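Local coordinates for protein probable glutathione S-transferase (Bordetella bronchiseptica RB50, PDB 3H1N) that probably conjugates glutathione to electrophilic substrates, as a glutathione S-transferase that pairs a thioredoxin-like sheet domain with an all-helical C-terminal domain, at residues 128-138 and 241-249; 112-122 and 183-191. All coordinates share one frame; numbering follows the deposited sequence. Where two conformers were deposited one is given.

Contact 1. Residues 128-138 and 241-249; sequences VHHPVAAGLYY and GIFRHYPEL
His129 and Arg244 mark the nearest approach of two irregular backbones, with CA atoms 8.0 Å apart, and side chains carry most of the contact. The loop 128-138 follows helix 105-127 and turns back through a type I beta turn from Ala133 to Leu136. The 241-249 segment belongs to the C-terminal tail. His129 NE2 donates to Ile242 O at 2.8 Å. The bond is nearly straight, at 168°, and the oxygen lies in the ring plane. One face of the same imidazole carries the extended Arg244 chain, whose CD stands 3.7 Å from the ring centroid. The guanidinium continues flat over His129. Its rotation is fixed from within the tail: NE donates to Gly241 O on an in-plane lone pair, and NH1 donates to Tyr246 OH. A water accepts from both Arg244 NH1 and Tyr138 N, adding a bridge between the segments. Tyr138 and Tyr246 stack face to face, ring centroids 3.9 Å apart and planes 15° apart. The edge of Tyr246 also points toward the face of His129, which completes an aromatic cluster. With CG anti to the backbone N (chi1 166°), the Tyr138 ring slides past Tyr246 and brings its hydroxyl to Glu248. Tyr138 OH is modelled as donating to Glu248 OE2, but at 2.4 Å the length is too short to be trusted. Gln142 also donates to that carboxylate oxygen. Leu249 CD1 packs 4.1 Å from Tyr138 CE1 and 4.2 Å from Val128 CG1. Directional polar bonds and stacked flat groups together should hold the tail in a defined path over the loop.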
loop_
_atom_site.group_PDB
_atom_site.type_symbol
_atom_site.label_atom_id
_atom_site.label_comp_id
_atom_site.label_asym_id
_atom_site.label_seq_id
_atom_site.Cartn_x
_atom_site.Cartn_y
_atom_site.Cartn_z
ATOM N N VAL B 128 -9.811 -4.855 11.773
ATOM C CA VAL B 128 -10.968 -5.591 12.284
ATOM C C VAL B 128 -11.188 -5.280 13.780
ATOM O O VAL B 128 -12.323 -5.185 14.235
ATOM C CB VAL B 128 -10.847 -7.126 12.029
ATOM C CG1 VAL B 128 -9.996 -7.804 13.092
ATOM C CG2 VAL B 128 -12.223 -7.764 11.978
ATOM N N HIS B 129 -10.089 -5.125 14.528
ATOM C CA HIS B 129 -10.149 -4.835 15.968
ATOM C C HIS B 129 -9.910 -3.375 16.313
ATOM O O HIS B 129 -10.152 -2.966 17.451
ATOM C CB HIS B 129 -9.238 -5.759 16.801
ATOM C CG HIS B 129 -7.821 -5.840 16.314
ATOM N ND1 HIS B 129 -6.917 -4.810 16.473
ATOM C CD2 HIS B 129 -7.141 -6.845 15.710
ATOM C CE1 HIS B 129 -5.746 -5.172 15.973
ATOM N NE2 HIS B 129 -5.858 -6.401 15.498
ATOM N N HIS B 130 -9.463 -2.592 15.330
ATOM C CA HIS B 130 -9.361 -1.144 15.468
ATOM C C HIS B 130 -10.082 -0.421 14.326
ATOM O O HIS B 130 -9.460 0.341 13.566
ATOM C CB HIS B 130 -7.900 -0.684 15.573
ATOM C CG HIS B 130 -7.265 -1.051 16.873
ATOM N ND1 HIS B 130 -6.928 -0.121 17.830
ATOM C CD2 HIS B 130 -6.939 -2.261 17.388
ATOM C CE1 HIS B 130 -6.417 -0.744 18.880
ATOM N NE2 HIS B 130 -6.409 -2.043 18.635
ATOM N N PRO B 131 -11.401 -0.641 14.211
ATOM C CA PRO B 131 -12.161 -0.084 13.087
ATOM C C PRO B 131 -12.420 1.409 13.193
ATOM O O PRO B 131 -12.701 2.058 12.170
ATOM C CB PRO B 131 -13.487 -0.856 13.151
ATOM C CG PRO B 131 -13.623 -1.225 14.615
ATOM C CD PRO B 131 -12.224 -1.539 15.045
ATOM N N VAL B 132 -12.350 1.949 14.414
ATOM C CA VAL B 132 -12.596 3.378 14.636
ATOM C C VAL B 132 -11.280 4.167 14.585
ATOM O O VAL B 132 -11.185 5.192 13.893
ATOM C CB VAL B 132 -13.354 3.648 15.982
ATOM C CG1 VAL B 132 -13.516 5.154 16.240
ATOM C CG2 VAL B 132 -14.722 2.938 16.012
ATOM N N ALA B 133 -10.268 3.684 15.308
ATOM C CA ALA B 133 -9.021 4.420 15.459
ATOM C C ALA B 133 -7.892 3.513 15.912
ATOM O O ALA B 133 -8.026 2.774 16.903
ATOM C CB ALA B 133 -9.204 5.550 16.454
ATOM N N ALA B 134 -6.775 3.585 15.185
ATOM C CA ALA B 134 -5.576 2.817 15.518
ATOM C C ALA B 134 -5.046 3.242 16.886
ATOM O O ALA B 134 -4.474 2.431 17.622
ATOM C CB ALA B 134 -4.516 3.016 14.436
ATOM N N GLY B 135 -5.286 4.506 17.241
ATOM C CA GLY B 135 -4.807 5.052 18.502
ATOM C C GLY B 135 -5.670 4.809 19.728
ATOM O O GLY B 135 -5.293 5.215 20.821
ATOM N N LEU B 136 -6.835 4.181 19.567
ATOM C CA LEU B 136 -7.716 3.910 20.713
ATOM C C LEU B 136 -7.714 2.424 21.042
ATOM O O LEU B 136 -7.422 1.603 20.171
ATOM C CB LEU B 136 -9.149 4.383 20.447
ATOM C CG LEU B 136 -9.366 5.875 20.145
ATOM C CD1 LEU B 136 -10.840 6.160 19.819
ATOM C CD2 LEU B 136 -8.866 6.788 21.283
ATOM N N TYR B 137 -8.048 2.081 22.284
ATOM C CA TYR B 137 -7.999 0.688 22.723
ATOM C C TYR B 137 -9.110 -0.134 22.094
ATOM O O TYR B 137 -10.197 0.377 21.799
ATOM C CB TYR B 137 -8.069 0.580 24.248
ATOM C CG TYR B 137 -6.906 1.247 24.938
ATOM C CD1 TYR B 137 -5.611 0.750 24.790
ATOM C CD2 TYR B 137 -7.095 2.390 25.710
ATOM C CE1 TYR B 137 -4.531 1.368 25.405
ATOM C CE2 TYR B 137 -6.022 3.020 26.336
ATOM C CZ TYR B 137 -4.741 2.500 26.177
ATOM O OH TYR B 137 -3.667 3.117 26.790
ATOM N N TYR B 138 -8.828 -1.413 21.903
ATOM C CA TYR B 138 -9.809 -2.350 21.378
ATOM C C TYR B 138 -11.104 -2.316 22.186
ATOM O O TYR B 138 -12.190 -2.246 21.615
ATOM C CB TYR B 138 -9.229 -3.770 21.325
ATOM C CG TYR B 138 -10.281 -4.845 21.124
ATOM C CD1 TYR B 138 -11.034 -4.899 19.949
ATOM C CD2 TYR B 138 -10.509 -5.814 22.107
ATOM C CE1 TYR B 138 -12.006 -5.874 19.764
ATOM C CE2 TYR B 138 -11.477 -6.796 21.934
ATOM C CZ TYR B 138 -12.215 -6.826 20.762
ATOM O OH TYR B 138 -13.160 -7.802 20.565
ATOM N N GLY B 241 -0.406 -7.182 18.505
ATOM C CA GLY B 241 0.030 -6.449 17.326
ATOM C C GLY B 241 -1.087 -6.353 16.315
ATOM O O GLY B 241 -2.216 -6.010 16.659
ATOM N N ILE B 242 -0.759 -6.670 15.067
ATOM C CA ILE B 242 -1.702 -6.665 13.944
ATOM C C ILE B 242 -2.681 -7.837 14.034
ATOM O O ILE B 242 -3.893 -7.633 13.967
ATOM C CB ILE B 242 -0.929 -6.727 12.596
ATOM C CG1 ILE B 242 -0.199 -5.405 12.359
ATOM C CG2 ILE B 242 -1.873 -7.062 11.401
ATOM C CD1 ILE B 242 0.731 -5.445 11.187
ATOM N N PHE B 243 -2.134 -9.050 14.199
ATOM C CA PHE B 243 -2.911 -10.294 14.243
ATOM C C PHE B 243 -3.220 -10.671 15.700
ATOM O O PHE B 243 -2.331 -11.072 16.456
ATOM C CB PHE B 243 -2.169 -11.430 13.509
ATOM C CG PHE B 243 -1.846 -11.110 12.060
ATOM C CD1 PHE B 243 -2.828 -11.215 11.080
ATOM C CD2 PHE B 243 -0.558 -10.699 11.683
ATOM C CE1 PHE B 243 -2.548 -10.933 9.740
ATOM C CE2 PHE B 243 -0.264 -10.403 10.342
ATOM C CZ PHE B 243 -1.264 -10.515 9.367
ATOM N N ARG B 244 -4.476 -10.486 16.099
ATOM C CA ARG B 244 -4.874 -10.661 17.487
ATOM C C ARG B 244 -5.981 -11.683 17.585
ATOM O O ARG B 244 -6.984 -11.603 16.872
ATOM C CB ARG B 244 -5.354 -9.346 18.111
ATOM C CG ARG B 244 -4.318 -8.220 18.164
ATOM C CD ARG B 244 -4.867 -7.042 18.947
ATOM N NE ARG B 244 -3.973 -5.887 18.956
ATOM C CZ ARG B 244 -4.154 -4.801 19.715
ATOM N NH1 ARG B 244 -5.165 -4.735 20.570
ATOM N NH2 ARG B 244 -3.300 -3.784 19.642
ATOM N N HIS B 245 -5.814 -12.635 18.489
ATOM C CA HIS B 245 -6.858 -13.632 18.705
ATOM C C HIS B 245 -7.909 -13.152 19.710
ATOM O O HIS B 245 -7.689 -13.178 20.919
ATOM C CB HIS B 245 -6.257 -14.973 19.142
ATOM C CG HIS B 245 -7.289 -16.006 19.475
ATOM N ND1 HIS B 245 -8.366 -16.267 18.657
ATOM C CD2 HIS B 245 -7.428 -16.817 20.549
ATOM C CE1 HIS B 245 -9.119 -17.201 19.206
ATOM N NE2 HIS B 245 -8.567 -17.559 20.350
ATOM N N TYR B 246 -9.060 -12.731 19.191
ATOM C CA TYR B 246 -10.223 -12.392 19.997
ATOM C C TYR B 246 -11.335 -13.382 19.644
ATOM O O TYR B 246 -11.858 -13.349 18.540
ATOM C CB TYR B 246 -10.680 -10.962 19.666
ATOM C CG TYR B 246 -9.723 -9.883 20.123
ATOM C CD1 TYR B 246 -9.345 -9.779 21.468
ATOM C CD2 TYR B 246 -9.214 -8.951 19.217
ATOM C CE1 TYR B 246 -8.468 -8.779 21.895
ATOM C CE2 TYR B 246 -8.343 -7.937 19.634
ATOM C CZ TYR B 246 -7.977 -7.856 20.974
ATOM O OH TYR B 246 -7.121 -6.856 21.386
ATOM N N PRO B 247 -11.675 -14.297 20.565
ATOM C CA PRO B 247 -12.717 -15.294 20.256
ATOM C C PRO B 247 -14.021 -14.654 19.738
ATOM O O PRO B 247 -14.663 -15.203 18.828
ATOM C CB PRO B 247 -12.936 -15.990 21.603
ATOM C CG PRO B 247 -11.609 -15.867 22.298
ATOM C CD PRO B 247 -11.107 -14.490 21.912
ATOM N N GLU B 248 -14.379 -13.485 20.274
ATOM C CA GLU B 248 -15.628 -12.804 19.887
ATOM C C GLU B 248 -15.671 -12.319 18.428
ATOM O O GLU B 248 -16.755 -12.133 17.861
ATOM C CB GLU B 248 -15.970 -11.666 20.866
ATOM C CG GLU B 248 -15.002 -10.474 20.865
ATOM C CD GLU B 248 -13.836 -10.621 21.832
ATOM O OE1 GLU B 248 -13.458 -11.766 22.210
ATOM O OE2 GLU B 248 -13.268 -9.573 22.211
ATOM N N LEU B 249 -14.494 -12.140 17.827
ATOM C CA LEU B 249 -14.390 -11.746 16.431
ATOM C C LEU B 249 -14.300 -12.936 15.461
ATOM O O LEU B 249 -14.432 -12.756 14.253
ATOM C CB LEU B 249 -13.197 -10.791 16.241
ATOM C CG LEU B 249 -13.181 -9.533 17.123
ATOM C CD1 LEU B 249 -12.081 -8.580 16.655
ATOM C CD2 LEU B 249 -14.537 -8.825 17.108
HETATM O O HOH W 1 -5.732 -2.089 22.095
#

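Contact 2. Residues 112-122 and 183-191; sequences NQLQLTIADLT and YADLSLYHV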
loop_
_atom_site.group_PDB
_atom_site.type_symbol
_atom_site.label_atom_id
_atom_site.label_comp_id
_atom_site.label_asym_id
_atom_site.label_seq_id
_atom_site.Cartn_x
_atom_site.Cartn_y
_atom_site.Cartn_z
ATOM N N ASN B 112 5.588 -6.930 -6.738
ATOM C CA ASN B 112 5.238 -5.701 -6.036
ATOM C C ASN B 112 3.721 -5.603 -5.796
ATOM O O ASN B 112 3.294 -5.317 -4.670
ATOM C CB ASN B 112 5.757 -4.459 -6.788
ATOM C CG ASN B 112 5.614 -3.173 -5.976
ATOM O OD1 ASN B 112 5.952 -3.132 -4.795
ATOM N ND2 ASN B 112 5.129 -2.102 -6.624
ATOM N N GLN B 113 2.914 -5.898 -6.813
ATOM C CA GLN B 113 1.472 -5.837 -6.597
ATOM C C GLN B 113 0.962 -6.933 -5.673
ATOM O O GLN B 113 0.054 -6.692 -4.888
ATOM C CB GLN B 113 0.662 -5.758 -7.893
ATOM C CG GLN B 113 0.513 -7.023 -8.692
ATOM C CD GLN B 113 -0.398 -6.806 -9.896
ATOM O OE1 GLN B 113 -0.069 -6.045 -10.791
ATOM N NE2 GLN B 113 -1.549 -7.468 -9.907
ATOM N N LEU B 114 1.553 -8.121 -5.753
ATOM C CA LEU B 114 1.218 -9.183 -4.809
ATOM C C LEU B 114 1.509 -8.734 -3.376
ATOM O O LEU B 114 0.673 -8.910 -2.481
ATOM C CB LEU B 114 1.989 -10.458 -5.128
ATOM C CG LEU B 114 1.492 -11.322 -6.300
ATOM C CD1 LEU B 114 2.544 -12.380 -6.672
ATOM C CD2 LEU B 114 0.121 -11.982 -5.989
ATOM N N GLN B 115 2.689 -8.146 -3.165
ATOM C CA GLN B 115 3.051 -7.618 -1.843
ATOM C C GLN B 115 2.094 -6.531 -1.354
ATOM O O GLN B 115 1.721 -6.516 -0.180
ATOM C CB GLN B 115 4.513 -7.121 -1.795
ATOM C CG GLN B 115 4.976 -6.656 -0.387
ATOM C CD GLN B 115 5.054 -7.796 0.633
ATOM O OE1 GLN B 115 4.659 -7.628 1.803
ATOM N NE2 GLN B 115 5.571 -8.940 0.213
ATOM N N LEU B 116 1.682 -5.634 -2.245
ATOM C CA LEU B 116 0.747 -4.586 -1.855
ATOM C C LEU B 116 -0.616 -5.163 -1.490
ATOM O O LEU B 116 -1.329 -4.600 -0.642
ATOM C CB LEU B 116 0.609 -3.520 -2.968
ATOM C CG LEU B 116 1.867 -2.683 -3.190
ATOM C CD1 LEU B 116 1.773 -1.824 -4.490
ATOM C CD2 LEU B 116 2.129 -1.791 -1.977
ATOM N N THR B 117 -0.964 -6.284 -2.127
ATOM C CA THR B 117 -2.254 -6.948 -1.904
ATOM C C THR B 117 -2.192 -7.663 -0.572
ATOM O O THR B 117 -3.158 -7.654 0.212
ATOM C CB THR B 117 -2.605 -7.905 -3.083
ATOM O OG1 THR B 117 -2.663 -7.139 -4.295
ATOM C CG2 THR B 117 -3.964 -8.595 -2.868
ATOM N N ILE B 118 -1.036 -8.259 -0.298
ATOM C CA ILE B 118 -0.794 -8.840 1.019
ATOM C C ILE B 118 -0.876 -7.776 2.114
ATOM O O ILE B 118 -1.450 -8.019 3.178
ATOM C CB ILE B 118 0.523 -9.622 1.066
ATOM C CG1 ILE B 118 0.437 -10.814 0.106
ATOM C CG2 ILE B 118 0.828 -10.092 2.516
ATOM C CD1 ILE B 118 1.791 -11.540 -0.159
ATOM N N ALA B 119 -0.321 -6.597 1.831
ATOM C CA ALA B 119 -0.352 -5.478 2.765
ATOM C C ALA B 119 -1.804 -4.997 2.988
ATOM O O ALA B 119 -2.143 -4.628 4.109
ATOM C CB ALA B 119 0.517 -4.316 2.243
ATOM N N ASP B 120 -2.641 -5.009 1.933
ATOM C CA ASP B 120 -4.077 -4.693 2.093
ATOM C C ASP B 120 -4.763 -5.647 3.076
ATOM O O ASP B 120 -5.453 -5.196 3.993
ATOM C CB ASP B 120 -4.830 -4.656 0.740
ATOM C CG ASP B 120 -4.368 -3.525 -0.166
ATOM O OD1 ASP B 120 -3.951 -2.468 0.349
ATOM O OD2 ASP B 120 -4.430 -3.680 -1.406
ATOM N N LEU B 121 -4.548 -6.952 2.913
ATOM C CA LEU B 121 -5.133 -7.959 3.792
ATOM C C LEU B 121 -4.652 -7.803 5.239
ATOM O O LEU B 121 -5.448 -7.890 6.192
ATOM C CB LEU B 121 -4.833 -9.365 3.258
ATOM C CG LEU B 121 -5.174 -10.588 4.138
ATOM C CD1 LEU B 121 -6.663 -10.560 4.554
ATOM C CD2 LEU B 121 -4.843 -11.886 3.403
ATOM N N THR B 122 -3.350 -7.556 5.384
ATOM C CA THR B 122 -2.706 -7.341 6.675
ATOM C C THR B 122 -3.320 -6.130 7.405
ATOM O O THR B 122 -3.660 -6.215 8.579
ATOM C CB THR B 122 -1.151 -7.198 6.474
ATOM O OG1 THR B 122 -0.614 -8.446 5.983
ATOM C CG2 THR B 122 -0.453 -6.816 7.771
ATOM N N TYR B 183 10.128 -12.611 -2.235
ATOM C CA TYR B 183 9.708 -12.080 -0.940
ATOM C C TYR B 183 8.184 -12.097 -0.732
ATOM O O TYR B 183 7.725 -12.196 0.403
ATOM C CB TYR B 183 10.297 -10.704 -0.672
ATOM C CG TYR B 183 9.859 -9.607 -1.604
ATOM C CD1 TYR B 183 8.609 -9.001 -1.463
ATOM C CD2 TYR B 183 10.724 -9.114 -2.579
ATOM C CE1 TYR B 183 8.217 -7.949 -2.303
ATOM C CE2 TYR B 183 10.345 -8.061 -3.416
ATOM C CZ TYR B 183 9.089 -7.489 -3.279
ATOM O OH TYR B 183 8.706 -6.428 -4.095
ATOM N N ALA B 184 7.416 -12.012 -1.825
ATOM C CA ALA B 184 5.958 -12.116 -1.751
ATOM C C ALA B 184 5.501 -13.513 -1.277
ATOM O O ALA B 184 4.489 -13.634 -0.568
ATOM C CB ALA B 184 5.327 -11.761 -3.085
ATOM N N ASP B 185 6.244 -14.551 -1.652
ATOM C CA ASP B 185 5.971 -15.897 -1.132
ATOM C C ASP B 185 6.156 -15.970 0.385
ATOM O O ASP B 185 5.342 -16.601 1.086
ATOM C CB ASP B 185 6.825 -16.969 -1.827
ATOM C CG ASP B 185 6.588 -17.027 -3.318
ATOM O OD1 ASP B 185 5.573 -17.609 -3.746
ATOM O OD2 ASP B 185 7.436 -16.503 -4.069
ATOM N N LEU B 186 7.220 -15.336 0.896
ATOM C CA LEU B 186 7.445 -15.299 2.353
ATOM C C LEU B 186 6.352 -14.510 3.065
ATOM O O LEU B 186 5.851 -14.916 4.113
ATOM C CB LEU B 186 8.811 -14.701 2.690
ATOM C CG LEU B 186 10.049 -15.306 2.039
ATOM C CD1 LEU B 186 11.283 -14.609 2.607
ATOM C CD2 LEU B 186 10.133 -16.838 2.257
ATOM N N SER B 187 5.975 -13.386 2.477
ATOM C CA SER B 187 4.911 -12.557 3.022
ATOM C C SER B 187 3.582 -13.312 3.048
ATOM O O SER B 187 2.794 -13.168 3.992
ATOM C CB SER B 187 4.788 -11.283 2.185
ATOM O OG SER B 187 5.976 -10.501 2.312
ATOM N N LEU B 188 3.341 -14.120 2.016
ATOM C CA LEU B 188 2.075 -14.844 1.895
ATOM C C LEU B 188 2.007 -15.905 2.987
ATOM O O LEU B 188 0.966 -16.080 3.657
ATOM C CB LEU B 188 1.910 -15.458 0.493
ATOM C CG LEU B 188 0.582 -16.198 0.178
ATOM C CD1 LEU B 188 -0.665 -15.327 0.470
ATOM C CD2 LEU B 188 0.560 -16.700 -1.265
ATOM N N TYR B 189 3.126 -16.587 3.196
ATOM C CA TYR B 189 3.226 -17.526 4.308
ATOM C C TYR B 189 2.894 -16.805 5.624
ATOM O O TYR B 189 2.116 -17.317 6.448
ATOM C CB TYR B 189 4.622 -18.194 4.362
ATOM C CG TYR B 189 5.094 -18.497 5.769
ATOM C CD1 TYR B 189 4.821 -19.725 6.382
ATOM C CD2 TYR B 189 5.817 -17.548 6.492
ATOM C CE1 TYR B 189 5.232 -19.972 7.673
ATOM C CE2 TYR B 189 6.216 -17.783 7.776
ATOM C CZ TYR B 189 5.934 -18.985 8.359
ATOM O OH TYR B 189 6.355 -19.198 9.643
ATOM N N HIS B 190 3.456 -15.606 5.810
ATOM C CA HIS B 190 3.281 -14.916 7.079
ATOM C C HIS B 190 1.847 -14.447 7.322
ATOM O O HIS B 190 1.338 -14.570 8.441
ATOM C CB HIS B 190 4.271 -13.753 7.279
ATOM C CG HIS B 190 4.159 -13.121 8.636
ATOM N ND1 HIS B 190 4.517 -13.782 9.791
ATOM C CD2 HIS B 190 3.670 -11.920 9.026
ATOM C CE1 HIS B 190 4.284 -13.003 10.834
ATOM N NE2 HIS B 190 3.774 -11.861 10.394
ATOM N N VAL B 191 1.198 -13.906 6.295
ATOM C CA VAL B 191 -0.190 -13.477 6.449
ATOM C C VAL B 191 -1.116 -14.683 6.769
ATOM O O VAL B 191 -2.065 -14.562 7.566
ATOM C CB VAL B 191 -0.668 -12.578 5.255
ATOM C CG1 VAL B 191 -0.991 -13.410 3.990
ATOM C CG2 VAL B 191 -1.855 -11.736 5.684
HETATM O O HOH W 2 7.061 -4.879 -2.853
#
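Gln115 and Ser187 form the polar centre of a helix pair that is otherwise mostly apolar. Gln115 NE2 donates to Ser187 OG at 2.6 Å, with the hydroxyl oxygen close to the amide plane. The glutamine chain leaves with CG anti to the backbone N and bends at chi2 (67°), which brings its amide nitrogen to Ser187 OG. The same NE2 lies at the edge of the Tyr183 ring, 3.5 Å from Tyr183 CD1. Ile118 is the main apolar knob. It sits in a hole made by Ala184, Ser187, Leu188 and Val191. Its CD1 reaches Leu188 CB at 4.0 Å, while CG2 meets Val191 CB. Farther along, Val191 CG2 touches Leu121 CD2 at 3.8 Å and also approaches Thr122 OG1. Near the other end, the CB atoms of Leu114 and Ala184 meet.

Backbone carbonyls set the hydroxyls in place. Ser187 OG donates to Tyr183 O at 3.1 Å, so this buried oxygen both gives and accepts a hydrogen bond. Thr122 OG1 likewise donates to Ile118 O, one turn back. A water accepts from Tyr183 OH and donates to Asn112 OD1. Asn112 ND2 turns to Asn89 of the second subunit.

The segment axes run nearly parallel, 18° apart, with a closest approach of 9.2 Å. Both helices belong to the helical bundle of the glutathione S-transferase fold. Helix 142-167 packs on this pair through Phe164, which touches Ile118 and Leu188. Helix 87-97 covers Gln115 and Tyr183, and helix 211-221 lies against Leu188. Phe36 of helix 34-43, in the domain that carries the four-stranded sheet, packs on Thr122 and Ser187.

Overall arrangement
Contact 2 lies in the interior of the helical domain, its centre about 7 Å from the centre of the chain. Contact 1 lies farther out, about 18 Å from that point, and the two contact centres are about 20 Å apart. Helix 105-127 connects them: it supplies residues 112-122 and runs on into the 128-138 loop. The tail also bridges them. Phe243 CZ packs 3.9 Å from Val191 CG2, and Ile242 CG2 comes within 3.4 Å of Thr122 O. Both contacts reach the second subunit, contact 1 through Pro131 and contact 2 through Asn112 and Gln113. In this family glutathione binds mainly to the thioredoxin-like domain, and neither contact is assigned to that site.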